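Local coordinates for sporozoite surface protein 2 (Plasmodium vivax, PDB 4HQO), which probably serves as an adhesive surface receptor for the gliding motility of sporozoites, through its metal-binding von Willebrand factor type A and thrombospondin type 1 domains, at residues Ala143-Val146 with Ala147-Lys151. The protein carries 4 engineered substitutions. Numbering follows the deposited sequence.
Sequences ALEV and ANKLK
Residues A147, N148, K149 and L150 each donate their backbone N-H to the carbonyl oxygen four residues earlier, on A143, L144, E145 and V146, in the regular i to i+4 pattern of an alpha-helix. The N148 N to L144 O bond measures 2.9 Å, with an N-H...O angle of 153°. On the outer face, E145 and K149 lie one turn apart. K149 CG stands beside its own backbone N (chi1 -73°), and the chain beyond it is fully extended. The lower part of the chain lies against the E145 carbonyl oxygen, with K149 CG 3.4 Å from E145 O; farther out, K149 CE comes within 4.2 Å of E145 CG. The charged ends stay 4.3 Å apart, E145 OE2 to K149 NZ, too far for a salt bridge. A water joins them instead. It donates to E145 OE2 at 3.0 Å and accepts from K149 NZ at 2.9 Å. The N148 amide folds back over the preceding turn, with ND2 3.3 Å from L144 O, but the angle is too poor for a hydrogen bond. On the buried face, V146 CG2 meets L150 CD1 loosely at 4.5 Å. A143, V146 and L150 also touch helix 105-117, while L144 and A147 pack on helix 168-175. Helix 140-152 is the crossover between parallel strands 126-133 and 156-161, a beta-alpha-beta unit of the Rossmann-like von Willebrand factor type A domain.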
loop_
_atom_site.group_PDB
_atom_site.type_symbol
_atom_site.label_atom_id
_atom_site.label_comp_id
_atom_site.label_asym_id
_atom_site.label_seq_id
_atom_site.Cartn_x
_atom_site.Cartn_y
_atom_site.Cartn_z
ATOM N N ALA A 143 -10.025 -18.932 6.953
ATOM C CA ALA A 143 -10.029 -17.473 7.005
ATOM C C ALA A 143 -8.979 -16.942 7.984
ATOM O O ALA A 143 -8.281 -15.973 7.686
ATOM C CB ALA A 143 -11.435 -16.930 7.350
ATOM N N LEU A 144 -8.857 -17.579 9.147
ATOM C CA LEU A 144 -7.836 -17.186 10.118
ATOM C C LEU A 144 -6.434 -17.392 9.552
ATOM O O LEU A 144 -5.517 -16.611 9.810
ATOM C CB LEU A 144 -7.973 -18.001 11.412
ATOM C CG LEU A 144 -9.188 -17.760 12.314
ATOM C CD1 LEU A 144 -9.144 -18.683 13.510
ATOM C CD2 LEU A 144 -9.240 -16.314 12.776
ATOM N N GLU A 145 -6.278 -18.460 8.784
ATOM C CA GLU A 145 -4.982 -18.859 8.261
ATOM C C GLU A 145 -4.464 -17.838 7.256
ATOM O O GLU A 145 -3.306 -17.426 7.317
ATOM C CB GLU A 145 -5.088 -20.231 7.597
ATOM C CG GLU A 145 -3.773 -20.762 7.054
ATOM C CD GLU A 145 -3.963 -22.022 6.219
ATOM O OE1 GLU A 145 -4.968 -22.114 5.476
ATOM O OE2 GLU A 145 -3.118 -22.920 6.311
ATOM N N VAL A 146 -5.319 -17.430 6.327
ATOM C CA VAL A 146 -4.897 -16.460 5.325
ATOM C C VAL A 146 -4.699 -15.067 5.933
ATOM O O VAL A 146 -3.780 -14.344 5.542
ATOM C CB VAL A 146 -5.850 -16.402 4.110
ATOM C CG1 VAL A 146 -7.246 -15.998 4.536
ATOM C CG2 VAL A 146 -5.316 -15.432 3.069
ATOM N N ALA A 147 -5.543 -14.697 6.892
ATOM C CA ALA A 147 -5.380 -13.416 7.582
ATOM C C ALA A 147 -4.020 -13.391 8.267
ATOM O O ALA A 147 -3.305 -12.395 8.224
ATOM C CB ALA A 147 -6.461 -13.222 8.601
ATOM N N ASN A 148 -3.674 -14.509 8.894
ATOM C CA ASN A 148 -2.406 -14.638 9.577
ATOM C C ASN A 148 -1.224 -14.546 8.614
ATOM O O ASN A 148 -0.223 -13.923 8.931
ATOM C CB ASN A 148 -2.360 -15.938 10.385
ATOM C CG ASN A 148 -3.003 -15.797 11.750
ATOM O OD1 ASN A 148 -3.166 -14.688 12.259
ATOM N ND2 ASN A 148 -3.374 -16.924 12.351
ATOM N N LYS A 149 -1.344 -15.162 7.442
ATOM C CA LYS A 149 -0.299 -15.070 6.429
ATOM C C LYS A 149 -0.118 -13.625 5.958
ATOM O O LYS A 149 0.995 -13.179 5.721
ATOM C CB LYS A 149 -0.616 -15.970 5.236
ATOM C CG LYS A 149 -0.426 -17.450 5.513
ATOM C CD LYS A 149 -0.767 -18.281 4.293
ATOM C CE LYS A 149 -0.503 -19.764 4.538
ATOM N NZ LYS A 149 -0.920 -20.590 3.371
ATOM N N LEU A 150 -1.218 -12.901 5.820
ATOM C CA LEU A 150 -1.155 -11.504 5.416
ATOM C C LEU A 150 -0.380 -10.657 6.444
ATOM O O LEU A 150 0.504 -9.876 6.086
ATOM C CB LEU A 150 -2.563 -10.961 5.191
ATOM C CG LEU A 150 -3.235 -11.418 3.889
ATOM C CD1 LEU A 150 -4.706 -11.099 3.903
ATOM C CD2 LEU A 150 -2.594 -10.758 2.684
ATOM N N LYS A 151 -0.703 -10.843 7.720
ATOM C CA LYS A 151 -0.048 -10.127 8.800
ATOM C C LYS A 151 1.445 -10.402 8.837
ATOM O O LYS A 151 2.235 -9.501 9.122
ATOM C CB LYS A 151 -0.696 -10.487 10.138
ATOM C CG LYS A 151 -2.186 -10.094 10.196
ATOM C CD LYS A 151 -2.763 -10.360 11.579
ATOM C CE LYS A 151 -4.270 -10.152 11.621
ATOM N NZ LYS A 151 -4.791 -10.324 13.016
HETATM O O HOH W 1 -0.644 -23.230 4.589
#